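PDB 6FOP: glycoside hydrolase family 81 from Clostridium thermocellum, which probably hydrolyses the beta-1,3-linkages of glucans such as laminarin, as a glucanase of the cellulosome. Local coordinates for residues F664-F676 with V686-D700. Residues are numbered along the deposited sequence; the frame is centred on the assembly and turned at random.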
ATOM      1  N   PHE A 664      22.722  -3.051   4.661  1.00 17.12           N
ATOM      2  CA  PHE A 664      21.617  -2.658   5.529  1.00 18.65           C
ATOM      3  C   PHE A 664      21.954  -2.703   7.014  1.00 17.91           C
ATOM      4  O   PHE A 664      21.087  -2.497   7.847  1.00 20.76           O
ATOM      5  CB  PHE A 664      20.423  -3.548   5.214  1.00 21.97           C
ATOM      6  CG  PHE A 664      19.920  -3.350   3.827  1.00 25.12           C
ATOM      7  CD1 PHE A 664      19.109  -2.263   3.529  1.00 29.65           C
ATOM      8  CD2 PHE A 664      20.368  -4.157   2.789  1.00 24.46           C
ATOM      9  CE1 PHE A 664      18.657  -2.047   2.234  1.00 33.18           C
ATOM     10  CE2 PHE A 664      19.929  -3.935   1.518  1.00 24.65           C
ATOM     11  CZ  PHE A 664      19.081  -2.890   1.239  1.00 27.85           C
ATOM     12  N   SER A 665      23.213  -2.957   7.362  1.00 16.81           N
ATOM     13  CA  SER A 665      23.610  -3.054   8.761  1.00 17.37           C
ATOM     14  C   SER A 665      24.107  -1.718   9.334  1.00 16.71           C
ATOM     15  O   SER A 665      24.540  -1.673  10.491  1.00 18.35           O
ATOM     16  CB  SER A 665      24.678  -4.126   8.938  1.00 19.10           C
ATOM     17  OG  SER A 665      25.909  -3.712   8.412  1.00 22.21           O
ATOM     18  N   VAL A 666      24.081  -0.670   8.521  1.00 17.21           N
ATOM     19  CA  VAL A 666      24.578   0.658   8.901  1.00 17.86           C
ATOM     20  C   VAL A 666      23.530   1.698   8.565  1.00 18.72           C
ATOM     21  O   VAL A 666      23.046   1.738   7.424  1.00 22.09           O
ATOM     22  CB  VAL A 666      25.843   1.038   8.104  1.00 20.96           C
ATOM     23  CG1 VAL A 666      26.420   2.385   8.565  1.00 20.41           C
ATOM     24  CG2 VAL A 666      26.885  -0.022   8.210  1.00 24.24           C
ATOM     25  N   THR A 667      23.245   2.591   9.510  1.00 16.74           N
ATOM     26  CA  THR A 667      22.349   3.714   9.269  1.00 17.10           C
ATOM     27  C   THR A 667      23.068   5.043   9.467  1.00 16.00           C
ATOM     28  O   THR A 667      24.223   5.072   9.902  1.00 17.29           O
ATOM     29  CB  THR A 667      21.085   3.602  10.123  1.00 18.72           C
ATOM     30  OG1 THR A 667      21.452   3.510  11.503  1.00 21.07           O
ATOM     31  CG2 THR A 667      20.285   2.354   9.727  1.00 20.89           C
ATOM     32  N   ALA A 668      22.366   6.132   9.184  1.00 15.92           N
ATOM     33  CA  ALA A 668      22.936   7.473   9.266  1.00 14.52           C
ATOM     34  C   ALA A 668      21.893   8.461   9.716  1.00 14.91           C
ATOM     35  O   ALA A 668      20.682   8.249   9.510  1.00 15.58           O
ATOM     36  CB  ALA A 668      23.523   7.912   7.924  1.00 15.96           C
ATOM     37  N   ASP A 669      22.376   9.569  10.276  1.00 15.21           N
ATOM     38  CA  ASP A 669      21.527  10.640  10.812  1.00 15.64           C
ATOM     39  C   ASP A 669      21.117  11.702   9.775  1.00 14.94           C
ATOM     40  O   ASP A 669      21.150  12.913  10.027  1.00 16.16           O
ATOM     41  CB  ASP A 669      22.160  11.273  12.055  1.00 17.26           C
ATOM     42  CG  ASP A 669      23.473  11.993  11.785  1.00 17.50           C
ATOM     43  OD1 ASP A 669      23.988  11.965  10.640  1.00 17.27           O
ATOM     44  OD2 ASP A 669      23.998  12.548  12.773  1.00 20.30           O
ATOM     45  N   THR A 670      20.717  11.232   8.595  1.00 14.84           N
ATOM     46  CA  THR A 670      20.289  12.103   7.504  1.00 15.22           C
ATOM     47  C   THR A 670      19.289  11.342   6.632  1.00 15.09           C
ATOM     48  O   THR A 670      19.306  10.120   6.636  1.00 15.12           O
ATOM     49  CB  THR A 670      21.528  12.606   6.702  1.00 15.71           C
ATOM     50  OG1 THR A 670      21.224  13.820   6.034  1.00 16.67           O
ATOM     51  CG2 THR A 670      22.021  11.557   5.728  1.00 16.10           C
ATOM     52  N   PRO A 671      18.436  12.056   5.855  1.00 15.03           N
ATOM     53  CA  PRO A 671      17.414  11.293   5.113  1.00 15.95           C
ATOM     54  C   PRO A 671      17.903  10.697   3.797  1.00 14.37           C
ATOM     55  O   PRO A 671      17.367   9.686   3.376  1.00 14.79           O
ATOM     56  CB  PRO A 671      16.304  12.303   4.837  1.00 17.09           C
ATOM     57  CG  PRO A 671      16.774  13.611   5.334  1.00 21.76           C
ATOM     58  CD  PRO A 671      18.070  13.467   6.058  1.00 16.76           C
ATOM     59  N   LEU A 672      18.894  11.308   3.135  1.00 14.27           N
ATOM     60  CA  LEU A 672      19.293  10.880   1.788  1.00 14.33           C
ATOM     61  C   LEU A 672      20.715  10.334   1.863  1.00 14.34           C
ATOM     62  O   LEU A 672      21.691  11.078   1.880  1.00 15.05           O
ATOM     63  CB  LEU A 672      19.162  12.018   0.794  1.00 15.30           C
ATOM     64  CG  LEU A 672      17.798  12.724   0.734  1.00 14.97           C
ATOM     65  CD1 LEU A 672      17.846  13.856  -0.300  1.00 16.03           C
ATOM     66  CD2 LEU A 672      16.680  11.757   0.447  1.00 15.85           C
ATOM     67  N   TYR A 673      20.815   9.018   1.934  1.00 14.01           N
ATOM     68  CA  TYR A 673      22.086   8.323   1.989  1.00 14.25           C
ATOM     69  C   TYR A 673      21.902   6.892   1.513  1.00 13.63           C
ATOM     70  O   TYR A 673      20.777   6.407   1.406  1.00 14.25           O
ATOM     71  CB  TYR A 673      22.684   8.323   3.395  1.00 13.90           C
ATOM     72  CG  TYR A 673      21.942   7.455   4.401  1.00 15.05           C
ATOM     73  CD1 TYR A 673      20.818   7.933   5.078  1.00 14.72           C
ATOM     74  CD2 TYR A 673      22.404   6.187   4.707  1.00 15.24           C
ATOM     75  CE1 TYR A 673      20.158   7.134   6.016  1.00 15.87           C
ATOM     76  CE2 TYR A 673      21.771   5.388   5.635  1.00 15.55           C
ATOM     77  CZ  TYR A 673      20.664   5.867   6.308  1.00 14.48           C
ATOM     78  OH  TYR A 673      20.091   5.044   7.252  1.00 17.07           O
ATOM     79  N   SER A 674      23.019   6.235   1.236  1.00 13.66           N
ATOM     80  CA  SER A 674      23.072   4.768   1.125  1.00 14.25           C
ATOM     81  C   SER A 674      24.499   4.303   1.384  1.00 15.20           C
ATOM     82  O   SER A 674      25.472   5.046   1.114  1.00 15.88           O
ATOM     83  CB  SER A 674      22.546   4.229  -0.213  1.00 15.58           C
ATOM     84  OG  SER A 674      21.139   4.389  -0.327  1.00 17.77           O
ATOM     85  N   VAL A 675      24.623   3.079   1.871  1.00 14.14           N
ATOM     86  CA  VAL A 675      25.909   2.456   2.125  1.00 15.11           C
ATOM     87  C   VAL A 675      26.016   1.198   1.297  1.00 14.27           C
ATOM     88  O   VAL A 675      25.059   0.424   1.184  1.00 15.88           O
ATOM     89  CB  VAL A 675      26.109   2.111   3.613  1.00 16.26           C
ATOM     90  CG1 VAL A 675      27.515   1.569   3.878  1.00 18.02           C
ATOM     91  CG2 VAL A 675      25.840   3.353   4.475  1.00 16.84           C
ATOM     92  N   PHE A 676      27.186   1.022   0.694  1.00 14.43           N
ATOM     93  CA  PHE A 676      27.498  -0.106  -0.175  1.00 15.39           C
ATOM     94  C   PHE A 676      28.715  -0.840   0.388  1.00 16.20           C
ATOM     95  O   PHE A 676      29.558  -0.229   1.061  1.00 17.74           O
ATOM     96  CB  PHE A 676      27.787   0.397  -1.596  1.00 15.25           C
ATOM     97  CG  PHE A 676      26.673   1.203  -2.201  1.00 14.55           C
ATOM     98  CD1 PHE A 676      26.527   2.555  -1.918  1.00 14.71           C
ATOM     99  CD2 PHE A 676      25.729   0.596  -3.018  1.00 15.65           C
ATOM    100  CE1 PHE A 676      25.478   3.284  -2.453  1.00 15.18           C
ATOM    101  CE2 PHE A 676      24.675   1.321  -3.550  1.00 15.72           C
ATOM    102  CZ  PHE A 676      24.552   2.666  -3.269  1.00 16.06           C
ATOM    103  N   VAL A 686      26.071  10.216   0.340  1.00 14.70           N
ATOM    104  CA  VAL A 686      25.096  11.133   0.937  1.00 15.08           C
ATOM    105  C   VAL A 686      24.681  12.177  -0.096  1.00 16.02           C
ATOM    106  O   VAL A 686      25.526  12.691  -0.837  1.00 16.40           O
ATOM    107  CB  VAL A 686      25.713  11.871   2.133  1.00 16.65           C
ATOM    108  CG1 VAL A 686      24.782  12.940   2.686  1.00 18.71           C
ATOM    109  CG2 VAL A 686      26.098  10.885   3.212  1.00 17.51           C
ATOM    110  N   TYR A 687      23.407  12.565  -0.094  1.00 14.63           N
ATOM    111  CA  TYR A 687      22.975  13.743  -0.809  1.00 16.50           C
ATOM    112  C   TYR A 687      22.478  14.759   0.202  1.00 14.78           C
ATOM    113  O   TYR A 687      21.625  14.448   1.048  1.00 15.77           O
ATOM    114  CB  TYR A 687      21.892  13.469  -1.865  1.00 15.91           C
ATOM    115  CG  TYR A 687      21.678  14.717  -2.695  1.00 16.55           C
ATOM    116  CD1 TYR A 687      22.598  15.079  -3.671  1.00 17.62           C
ATOM    117  CD2 TYR A 687      20.655  15.606  -2.437  1.00 15.94           C
ATOM    118  CE1 TYR A 687      22.474  16.255  -4.372  1.00 19.08           C
ATOM    119  CE2 TYR A 687      20.530  16.795  -3.152  1.00 17.69           C
ATOM    120  CZ  TYR A 687      21.445  17.110  -4.127  1.00 18.96           C
ATOM    121  OH  TYR A 687      21.348  18.287  -4.837  1.00 22.34           O
ATOM    122  N   ASN A 688      23.003  15.974   0.137  1.00 15.58           N
ATOM    123  CA  ASN A 688      22.532  17.091   0.952  1.00 16.19           C
ATOM    124  C   ASN A 688      21.682  17.999   0.099  1.00 16.79           C
ATOM    125  O   ASN A 688      22.213  18.749  -0.721  1.00 17.89           O
ATOM    126  CB  ASN A 688      23.738  17.842   1.531  1.00 17.30           C
ATOM    127  CG  ASN A 688      23.359  19.023   2.397  1.00 18.71           C
ATOM    128  OD1 ASN A 688      22.174  19.336   2.614  1.00 20.31           O
ATOM    129  ND2 ASN A 688      24.385  19.695   2.913  1.00 20.03           N
ATOM    130  N   ALA A 689      20.372  17.957   0.315  1.00 17.25           N
ATOM    131  CA  ALA A 689      19.427  18.778  -0.425  1.00 17.49           C
ATOM    132  C   ALA A 689      19.191  20.146   0.229  1.00 18.74           C
ATOM    133  O   ALA A 689      18.387  20.923  -0.266  1.00 21.20           O
ATOM    134  CB  ALA A 689      18.109  18.046  -0.574  1.00 19.22           C
ATOM    135  N   SER A 690      19.855  20.424   1.339  1.00 19.73           N
ATOM    136  CA  SER A 690      19.655  21.697   2.056  1.00 21.66           C
ATOM    137  C   SER A 690      20.649  22.741   1.584  1.00 22.13           C
ATOM    138  O   SER A 690      21.612  22.426   0.878  1.00 21.92           O
ATOM    139  CB  SER A 690      19.787  21.486   3.562  1.00 22.89           C
ATOM    140  OG  SER A 690      21.133  21.470   3.980  1.00 23.34           O
ATOM    141  N   SER A 691      20.440  23.977   2.031  1.00 24.04           N
ATOM    142  CA  SER A 691      21.313  25.088   1.688  1.00 25.20           C
ATOM    143  C   SER A 691      22.461  25.308   2.669  1.00 25.95           C
ATOM    144  O   SER A 691      23.213  26.272   2.510  1.00 30.08           O
ATOM    145  CB  SER A 691      20.490  26.367   1.553  1.00 27.62           C
ATOM    146  OG  SER A 691      19.656  26.255   0.415  1.00 30.51           O
ATOM    147  N   SER A 692      22.602  24.433   3.663  1.00 26.66           N
ATOM    148  CA  SER A 692      23.721  24.482   4.624  1.00 28.83           C
ATOM    149  C   SER A 692      24.521  23.192   4.537  1.00 25.73           C
ATOM    150  O   SER A 692      23.955  22.115   4.284  1.00 24.83           O
ATOM    151  CB  SER A 692      23.191  24.602   6.058  1.00 31.67           C
ATOM    152  OG  SER A 692      22.334  25.712   6.211  1.00 38.05           O
ATOM    153  N   ALA A 693      25.823  23.277   4.800  1.00 26.75           N
ATOM    154  CA  ALA A 693      26.639  22.073   4.971  1.00 24.68           C
ATOM    155  C   ALA A 693      26.085  21.190   6.095  1.00 23.80           C
ATOM    156  O   ALA A 693      25.539  21.695   7.074  1.00 24.40           O
ATOM    157  CB  ALA A 693      28.069  22.437   5.271  1.00 25.99           C
ATOM    158  N   LYS A 694      26.210  19.874   5.907  1.00 20.96           N
ATOM    159  CA  LYS A 694      25.735  18.866   6.862  1.00 21.57           C
ATOM    160  C   LYS A 694      26.902  18.043   7.334  1.00 19.44           C
ATOM    161  O   LYS A 694      27.796  17.704   6.546  1.00 22.26           O
ATOM    162  CB  LYS A 694      24.727  17.905   6.226  1.00 22.08           C
ATOM    163  CG  LYS A 694      23.297  18.373   6.131  1.00 23.81           C
ATOM    164  CD  LYS A 694      22.454  17.265   5.499  1.00 22.77           C
ATOM    165  CE  LYS A 694      21.022  17.716   5.258  1.00 24.37           C
ATOM    166  NZ  LYS A 694      20.360  18.029   6.570  1.00 22.85           N
ATOM    167  N   LYS A 695      26.907  17.706   8.618  1.00 20.35           N
ATOM    168  CA  LYS A 695      27.767  16.666   9.136  1.00 20.04           C
ATOM    169  C   LYS A 695      26.905  15.428   9.303  1.00 20.06           C
ATOM    170  O   LYS A 695      25.922  15.461  10.056  1.00 20.34           O
ATOM    171  CB  LYS A 695      28.367  17.047  10.482  1.00 22.69           C
ATOM    172  CG  LYS A 695      29.274  15.973  11.058  1.00 25.29           C
ATOM    173  CD  LYS A 695      29.633  16.261  12.512  1.00 32.84           C
ATOM    174  CE  LYS A 695      30.929  17.003  12.647  1.00 40.10           C
ATOM    175  NZ  LYS A 695      31.324  16.994  14.087  1.00 46.25           N
ATOM    176  N   VAL A 696      27.265  14.364   8.595  1.00 17.73           N
ATOM    177  CA  VAL A 696      26.518  13.091   8.601  1.00 16.48           C
ATOM    178  C   VAL A 696      27.366  12.046   9.285  1.00 16.69           C
ATOM    179  O   VAL A 696      28.527  11.814   8.909  1.00 17.49           O
ATOM    180  CB  VAL A 696      26.135  12.650   7.176  1.00 16.40           C
ATOM    181  CG1 VAL A 696      25.393  11.309   7.229  1.00 16.98           C
ATOM    182  CG2 VAL A 696      25.318  13.741   6.489  1.00 17.93           C
ATOM    183  N   THR A 697      26.763  11.404  10.285  1.00 16.17           N
ATOM    184  CA  THR A 697      27.413  10.378  11.070  1.00 16.03           C
ATOM    185  C   THR A 697      26.698   9.062  10.879  1.00 15.85           C
ATOM    186  O   THR A 697      25.474   9.006  10.993  1.00 16.58           O
ATOM    187  CB  THR A 697      27.450  10.762  12.567  1.00 17.31           C
ATOM    188  OG1 THR A 697      28.086  12.044  12.709  1.00 18.55           O
ATOM    189  CG2 THR A 697      28.204   9.736  13.387  1.00 18.30           C
ATOM    190  N   PHE A 698      27.461   8.014  10.578  1.00 14.26           N
ATOM    191  CA  PHE A 698      26.945   6.658  10.377  1.00 14.96           C
ATOM    192  C   PHE A 698      27.127   5.840  11.645  1.00 15.19           C
ATOM    193  O   PHE A 698      27.986   6.132  12.485  1.00 16.34           O
ATOM    194  CB  PHE A 698      27.643   5.973   9.192  1.00 15.48           C
ATOM    195  CG  PHE A 698      27.353   6.632   7.858  1.00 15.16           C
ATOM    196  CD1 PHE A 698      28.047   7.789   7.460  1.00 16.00           C
ATOM    197  CD2 PHE A 698      26.424   6.104   6.989  1.00 14.84           C
ATOM    198  CE1 PHE A 698      27.764   8.404   6.258  1.00 16.09           C
ATOM    199  CE2 PHE A 698      26.156   6.697   5.775  1.00 15.19           C
ATOM    200  CZ  PHE A 698      26.829   7.868   5.421  1.00 15.81           C
ATOM    201  N   SER A 699      26.347   4.763  11.747  1.00 15.31           N
ATOM    202  CA  SER A 699      26.336   3.952  12.970  1.00 16.54           C
ATOM    203  C   SER A 699      27.628   3.170  13.212  1.00 16.12           C
ATOM    204  O   SER A 699      27.883   2.691  14.329  1.00 18.00           O
ATOM    205  CB  SER A 699      25.141   2.982  12.971  1.00 16.57           C
ATOM    206  OG  SER A 699      25.184   2.080  11.877  1.00 16.57           O
ATOM    207  N   ASP A 700      28.449   3.039  12.156  1.00 16.12           N
ATOM    208  CA  ASP A 700      29.775   2.430  12.296  1.00 17.27           C
ATOM    209  C   ASP A 700      30.894   3.450  12.588  1.00 16.86           C
ATOM    210  O   ASP A 700      32.058   3.069  12.618  1.00 19.04           O
ATOM    211  CB  ASP A 700      30.113   1.568  11.064  1.00 18.50           C
ATOM    212  CG  ASP A 700      30.225   2.378   9.783  1.00 18.23           C
ATOM    213  OD1 ASP A 700      30.129   3.627   9.850  1.00 17.53           O
ATOM    214  OD2 ASP A 700      30.402   1.739   8.721  1.00 19.65           O
TER
HETATM  215  O   HOH W   1      26.471  -0.296  12.360  1.00 23.64           O
HETATM  216  O   HOH W   2      26.166  14.031  12.390  1.00 20.35           O
HETATM  217  O   HOH W   3      20.878  15.595   8.085  1.00 21.18           O
HETATM  218  O   HOH W   4      23.198  14.878   9.546  1.00 21.67           O
HETATM  219  O   HOH W   5      20.296  13.880   3.448  1.00 15.64           O
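Ala668 and Phe698 meet at the tight centre of this contact. The methyl CB of Ala668 sits over one face of the Phe698 ring, 3.9 Å from its centroid, and also over the centre of one face of the Tyr673 ring; a side chain this short fits where two aromatics converge. Phe698 turns its edge toward the face of Tyr673, an offset edge-to-face pair with planes at 84°. Phe698 CE2 also lies 3.6 Å from Val675 CG2, whose side chain runs antiparallel to it, the beta-branched methyl packing against the ring. With chi1 at 70°, Tyr673 CG is flanked by both its backbone N and its C, and the ring lies over Ala668; its hydroxyl is hydrogen-bonded to Ser239 OG and takes a weak bond from Ala668 N.

These residues belong to a small all-antiparallel region near the C-terminus: Tyr673 pairs with Val686 as a non-hydrogen-bonded pair of the hairpin formed by strands 673-678 and 681-688, and Ala668 makes a single bridge to Phe698, just past strand 694-697. Leu672 lies alongside Tyr687, CD1 meeting the ring edge, and continues the apolar surface toward Leu506 of helix 494-511.

Toward solvent, polar groups and water take over. The carboxylate of Asp669 takes the place a backbone carbonyl would probably hold in a regular antiparallel pair: Thr697 N donates to Asp669 OD1 (2.9 Å, 171° at the hydrogen), coming from above the carboxylate plane, and Thr697 O accepts from Asp669 N. A water joins Asp669 OD2 to Lys695 O and Thr697 OG1. Ser699 suits this exposed loop because its short hydroxyl can accept from Thr667 N (3.1 Å), while Ser699 N donates to Thr667 O at 2.8 Å. Thr670 is itself buried; partly exposed Lys694 lays CD 3.7 Å from Thr670 OG1 and bends at its last torsion, which brings NZ to a water it shares with that hydroxyl.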